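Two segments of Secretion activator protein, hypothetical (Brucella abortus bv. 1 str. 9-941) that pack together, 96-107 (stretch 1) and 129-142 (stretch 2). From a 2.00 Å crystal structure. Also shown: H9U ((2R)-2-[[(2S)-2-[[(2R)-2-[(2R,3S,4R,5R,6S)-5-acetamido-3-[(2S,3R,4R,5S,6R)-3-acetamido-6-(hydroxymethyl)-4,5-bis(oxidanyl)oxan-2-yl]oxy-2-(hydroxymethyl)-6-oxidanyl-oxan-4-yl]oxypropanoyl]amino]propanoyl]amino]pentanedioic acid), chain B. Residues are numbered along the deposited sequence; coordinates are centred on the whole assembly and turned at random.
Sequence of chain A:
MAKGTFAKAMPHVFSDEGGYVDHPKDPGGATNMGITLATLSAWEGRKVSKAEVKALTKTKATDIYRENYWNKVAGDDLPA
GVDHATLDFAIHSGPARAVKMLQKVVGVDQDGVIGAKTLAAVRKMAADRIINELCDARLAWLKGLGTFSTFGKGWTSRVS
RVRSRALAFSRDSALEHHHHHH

Stretch 1 (96-107) ARAVKMLQKVVG
Stretch 2 (129-142) RIINELCDARLAWL

Both stretches are helical. Residues 96-106 continue a helix begun earlier in the chain, with phi/psi near -65/-40 until Val 106 flattens to -89/-4; Gly 107 then leaves the helix at 81/46, a positive phi that glycine adopts readily. Residues 129-142 also continue a helix begun earlier and stay near -65/-42. Regular i to i+4 bonds hold each helix, such as Val 105 N to Met 101 O (3.0 Å) and Leu 134 N to Ile 130 O (2.8 Å). The axes approach to 9.3 Å, and their N-to-C directions make an angle of 122°, so the helices cross obliquely, more antiparallel than parallel. Register is set by Leu 102 CA and Leu 134 CA, 6.0 Å apart.

No hydrogen bond crosses this contact; apolar packing dominates the 528 Å² buried. Val 105 (chi1 t) points toward the other helix as a knob among Ile 130, Glu 133, Leu 134 and Ala 137. Its compact, branched side chain fills this hole: Val 105 CG2 lies 4.2 Å from Ala 137 CB, and Val 105 CG1 3.6 Å from Glu 133 OE1. Small Ala 137 also admits Met 101, whose CG lies 3.6 Å from Ala 137 CB. The flexible methionine (chi1 -148°, chi2 p, chi3 p) reaches on, and Met 101 CE lies 4.2 Å from Trp 141 CG.

Leu 134 (t, p) starts sideways, but its end comes nearer; long and branched, it brings a methyl onto the stretch 1 backbone, Leu 134 CD1 lying 3.6 Å from Leu 102 N and 3.8 Å from Met 101 CB. Leu 102 (t, p), Ile 130 (m, t) and Val 106 (chi1 m) offer apolar methyls: Leu 102 CD1 lies 3.6 Å from Ile 130 CG2, and Val 106 CG1 4.1 Å from Ile 130 CD1.

At the other end, Arg 97 (t, p, p) lays its aliphatic portion over Trp 141 (chi1 t, chi2 78°). Arg 97 CD sits 3.9 Å from the centroid of the six-membered ring of Trp 141, 22° off the normal, a CH-pi contact. Near the plane of that ring, Trp 141 CH2 lies 3.5 Å from H9U O13.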

# COMPACT_ATOMS: atom_id res chain seq x y z
N ALA A 96 -6.20 -1.94 6.16
CA ALA A 96 -6.77 -1.40 7.39
C ALA A 96 -5.77 -0.51 8.11
O ALA A 96 -6.10 0.61 8.53
CB ALA A 96 -7.23 -2.54 8.30
N ARG A 97 -4.52 -0.98 8.24
CA ARG A 97 -3.50 -0.19 8.93
C ARG A 97 -3.18 1.09 8.16
O ARG A 97 -2.95 2.15 8.77
CB ARG A 97 -2.24 -1.03 9.14
CG ARG A 97 -1.00 -0.24 9.54
CD ARG A 97 -1.14 0.38 10.93
NE ARG A 97 -1.75 -0.55 11.87
CZ ARG A 97 -2.50 -0.17 12.90
NH1 ARG A 97 -2.72 1.11 13.14
NH2 ARG A 97 -3.03 -1.09 13.71
N ALA A 98 -3.15 1.02 6.83
CA ALA A 98 -2.87 2.21 6.04
C ALA A 98 -3.99 3.24 6.20
O ALA A 98 -3.72 4.43 6.42
CB ALA A 98 -2.68 1.84 4.57
N VAL A 99 -5.25 2.80 6.12
CA VAL A 99 -6.37 3.72 6.24
C VAL A 99 -6.46 4.28 7.66
O VAL A 99 -6.79 5.45 7.87
CB VAL A 99 -7.68 3.03 5.81
CG1 VAL A 99 -8.88 3.92 6.11
CG2 VAL A 99 -7.64 2.73 4.32
N LYS A 100 -6.15 3.45 8.67
CA LYS A 100 -6.14 3.93 10.05
C LYS A 100 -5.14 5.06 10.23
O LYS A 100 -5.41 6.05 10.93
CB LYS A 100 -5.82 2.78 11.01
CG LYS A 100 -6.99 1.86 11.31
CD LYS A 100 -6.56 0.70 12.19
CE LYS A 100 -7.71 -0.25 12.46
NZ LYS A 100 -7.41 -1.19 13.58
N MET A 101 -3.96 4.94 9.60
CA MET A 101 -2.96 5.99 9.71
C MET A 101 -3.37 7.24 8.93
O MET A 101 -3.10 8.36 9.37
CB MET A 101 -1.60 5.48 9.24
CG MET A 101 -0.42 6.10 9.98
SD MET A 101 -0.35 5.66 11.73
CE MET A 101 -0.64 3.89 11.65
N LEU A 102 -4.00 7.05 7.77
CA LEU A 102 -4.53 8.20 7.04
C LEU A 102 -5.60 8.91 7.87
O LEU A 102 -5.67 10.14 7.88
CB LEU A 102 -5.10 7.76 5.69
CG LEU A 102 -5.84 8.84 4.91
CD1 LEU A 102 -4.87 9.90 4.41
CD2 LEU A 102 -6.63 8.25 3.75
N GLN A 103 -6.42 8.14 8.58
CA GLN A 103 -7.44 8.72 9.44
C GLN A 103 -6.81 9.48 10.60
O GLN A 103 -7.27 10.56 10.97
CB GLN A 103 -8.39 7.62 9.92
CG GLN A 103 -9.33 7.12 8.81
CD GLN A 103 -10.01 5.79 9.11
OE1 GLN A 103 -9.44 4.91 9.75
NE2 GLN A 103 -11.24 5.63 8.62
N LYS A 104 -5.73 8.93 11.17
CA LYS A 104 -5.00 9.64 12.22
C LYS A 104 -4.45 10.96 11.71
O LYS A 104 -4.51 11.98 12.41
CB LYS A 104 -3.87 8.75 12.75
CG LYS A 104 -3.16 9.28 13.99
CD LYS A 104 -1.95 8.43 14.33
CE LYS A 104 -1.45 8.69 15.74
NZ LYS A 104 -0.09 8.12 15.97
N VAL A 105 -3.94 10.98 10.47
CA VAL A 105 -3.35 12.19 9.91
C VAL A 105 -4.42 13.26 9.69
O VAL A 105 -4.20 14.44 10.00
CB VAL A 105 -2.61 11.85 8.60
CG1 VAL A 105 -2.42 13.10 7.76
CG2 VAL A 105 -1.27 11.19 8.91
N VAL A 106 -5.58 12.88 9.15
CA VAL A 106 -6.63 13.86 8.87
C VAL A 106 -7.56 14.07 10.06
O VAL A 106 -8.46 14.92 9.98
CB VAL A 106 -7.44 13.46 7.62
CG1 VAL A 106 -6.50 13.17 6.46
CG2 VAL A 106 -8.34 12.26 7.91
N GLY A 107 -7.39 13.33 11.15
CA GLY A 107 -8.09 13.60 12.38
C GLY A 107 -9.51 13.07 12.48
O GLY A 107 -10.41 13.79 12.92
N ARG A 129 0.49 17.92 1.92
CA ARG A 129 0.60 17.84 3.37
C ARG A 129 0.15 16.47 3.87
O ARG A 129 0.81 15.88 4.73
CB ARG A 129 -0.22 18.95 4.02
CG ARG A 129 -0.37 18.80 5.53
CD ARG A 129 -1.03 20.02 6.15
NE ARG A 129 -0.04 20.97 6.65
CZ ARG A 129 0.46 21.97 5.94
NH1 ARG A 129 0.07 22.17 4.69
NH2 ARG A 129 1.36 22.79 6.48
N ILE A 130 -0.97 15.96 3.36
CA ILE A 130 -1.41 14.62 3.72
C ILE A 130 -0.34 13.59 3.37
O ILE A 130 -0.02 12.71 4.17
CB ILE A 130 -2.74 14.28 3.02
CG1 ILE A 130 -3.86 15.21 3.52
CG2 ILE A 130 -3.11 12.82 3.24
CD1 ILE A 130 -5.23 14.85 2.98
N ILE A 131 0.25 13.71 2.17
CA ILE A 131 1.26 12.76 1.73
C ILE A 131 2.45 12.76 2.68
O ILE A 131 2.93 11.70 3.10
CB ILE A 131 1.70 13.07 0.29
CG1 ILE A 131 0.56 12.78 -0.69
CG2 ILE A 131 2.95 12.26 -0.07
CD1 ILE A 131 0.78 13.40 -2.06
N ASN A 132 2.95 13.95 3.04
CA ASN A 132 4.12 14.03 3.90
C ASN A 132 3.81 13.51 5.30
O ASN A 132 4.61 12.78 5.89
CB ASN A 132 4.64 15.46 3.97
CG ASN A 132 5.47 15.83 2.75
OD1 ASN A 132 6.38 15.11 2.37
ND2 ASN A 132 5.13 16.96 2.12
N GLU A 133 2.64 13.88 5.84
CA GLU A 133 2.31 13.46 7.20
C GLU A 133 2.02 11.97 7.28
O GLU A 133 2.34 11.34 8.29
CB GLU A 133 1.13 14.27 7.73
CG GLU A 133 1.53 15.67 8.17
CD GLU A 133 0.36 16.51 8.62
OE1 GLU A 133 -0.62 15.93 9.12
OE2 GLU A 133 0.44 17.74 8.47
N LEU A 134 1.42 11.39 6.23
CA LEU A 134 1.17 9.95 6.23
C LEU A 134 2.48 9.17 6.13
O LEU A 134 2.65 8.16 6.82
CB LEU A 134 0.23 9.58 5.09
CG LEU A 134 -0.08 8.09 4.92
CD1 LEU A 134 -0.84 7.54 6.12
CD2 LEU A 134 -0.86 7.84 3.63
N CYS A 135 3.40 9.61 5.28
CA CYS A 135 4.68 8.91 5.16
C CYS A 135 5.49 9.04 6.45
O CYS A 135 6.18 8.09 6.85
CB CYS A 135 5.45 9.43 3.95
SG CYS A 135 4.68 8.96 2.36
N ASP A 136 5.42 10.19 7.12
CA ASP A 136 6.08 10.34 8.42
C ASP A 136 5.45 9.41 9.45
O ASP A 136 6.15 8.72 10.20
CB ASP A 136 5.99 11.78 8.92
CG ASP A 136 6.89 12.74 8.16
OD1 ASP A 136 7.76 12.30 7.37
OD2 ASP A 136 6.71 13.96 8.35
N ALA A 137 4.11 9.41 9.52
CA ALA A 137 3.41 8.53 10.46
C ALA A 137 3.69 7.06 10.17
O ALA A 137 3.70 6.24 11.09
CB ALA A 137 1.91 8.81 10.40
N ARG A 138 3.91 6.72 8.90
CA ARG A 138 4.26 5.34 8.55
C ARG A 138 5.63 4.98 9.10
O ARG A 138 5.82 3.90 9.68
CB ARG A 138 4.21 5.17 7.04
CG ARG A 138 4.60 3.79 6.53
CD ARG A 138 4.49 3.76 5.01
NE ARG A 138 4.83 2.46 4.45
CZ ARG A 138 4.88 2.21 3.15
NH1 ARG A 138 4.62 3.17 2.28
NH2 ARG A 138 5.21 0.99 2.72
N LEU A 139 6.61 5.87 8.93
CA LEU A 139 7.95 5.63 9.45
C LEU A 139 7.94 5.50 10.97
O LEU A 139 8.59 4.61 11.53
CB LEU A 139 8.88 6.77 9.03
CG LEU A 139 9.51 6.66 7.64
CD1 LEU A 139 10.08 8.00 7.21
CD2 LEU A 139 10.58 5.58 7.63
N ALA A 140 7.20 6.37 11.65
CA ALA A 140 7.11 6.30 13.10
C ALA A 140 6.48 4.99 13.55
O ALA A 140 6.87 4.42 14.57
CB ALA A 140 6.32 7.50 13.64
N TRP A 141 5.49 4.50 12.80
CA TRP A 141 4.84 3.25 13.18
C TRP A 141 5.75 2.06 12.92
O TRP A 141 5.79 1.12 13.73
CB TRP A 141 3.51 3.10 12.44
CG TRP A 141 2.83 1.79 12.70
CD1 TRP A 141 2.10 1.44 13.81
CD2 TRP A 141 2.81 0.65 11.84
NE1 TRP A 141 1.64 0.15 13.68
CE2 TRP A 141 2.06 -0.36 12.48
CE3 TRP A 141 3.36 0.38 10.58
CZ2 TRP A 141 1.85 -1.61 11.91
CZ3 TRP A 141 3.14 -0.87 10.02
CH2 TRP A 141 2.39 -1.85 10.68
N LEU A 142 6.48 2.07 11.81
CA LEU A 142 7.38 0.95 11.51
C LEU A 142 8.49 0.82 12.54
O LEU A 142 8.92 -0.30 12.84
CB LEU A 142 7.97 1.12 10.11
CG LEU A 142 7.01 0.97 8.93
CD1 LEU A 142 7.65 1.47 7.64
CD2 LEU A 142 6.54 -0.47 8.78
C22 H9U B . 4.46 -7.61 2.57
C24 H9U B . 6.81 -7.47 3.25
C26 H9U B . 4.92 -7.69 1.10
C28 H9U B . 7.25 -7.69 1.79
C23 H9U B . 5.49 -8.09 3.51
C25 H9U B . 2.21 -7.70 3.30
C27 H9U B . 0.86 -8.09 2.64
C29 H9U B . -0.27 -7.47 3.35
C30 H9U B . -0.24 -7.74 4.80
C31 H9U B . 1.09 -7.25 5.39
C32 H9U B . 5.48 -8.44 5.98
C33 H9U B . 3.99 -6.92 0.22
C34 H9U B . 1.13 -7.46 6.88
C35 H9U B . 8.72 -7.11 4.87
C36 H9U B . 5.65 -7.42 7.09
C37 H9U B . 0.59 -8.40 0.05
C38 H9U B . 4.48 -9.52 6.38
C39 H9U B . 5.44 -5.02 7.87
C40 H9U B . 9.83 -7.64 5.77
C41 H9U B . 0.60 -7.71 -1.31
C42 H9U B . 4.17 -5.07 8.70
C43 H9U B . 2.89 -6.11 10.65
C44 H9U B . 5.59 -3.65 7.25
C45 H9U B . 2.05 -7.28 10.16
C46 H9U B . 3.28 -6.38 12.09
C47 H9U B . 2.22 -5.84 13.06
C48 H9U B . 2.63 -6.06 14.51
N18 H9U B . 7.89 -8.02 4.12
N19 H9U B . 0.85 -7.58 1.23
N20 H9U B . 5.29 -6.02 6.83
N21 H9U B . 4.09 -6.01 9.82
O01 H9U B . 3.26 -8.40 2.73
O02 H9U B . 6.26 -7.15 0.86
O03 H9U B . 2.20 -7.96 4.75
O04 H9U B . 5.01 -7.71 4.87
O05 H9U B . 7.39 -9.03 1.55
O06 H9U B . -1.56 -7.94 2.79
O07 H9U B . -1.33 -7.05 5.45
O08 H9U B . 4.55 -6.94 -1.07
O09 H9U B . 1.00 -8.82 7.16
O10 H9U B . 8.54 -5.94 4.80
O11 H9U B . 6.08 -7.74 8.15
O12 H9U B . 0.36 -9.57 0.13
O13 H9U B . 3.26 -4.36 8.42
O14 H9U B . 0.79 -7.21 10.20
O15 H9U B . 2.61 -8.31 9.71
O16 H9U B . 3.73 -6.61 14.77
O17 H9U B . 1.85 -5.69 15.44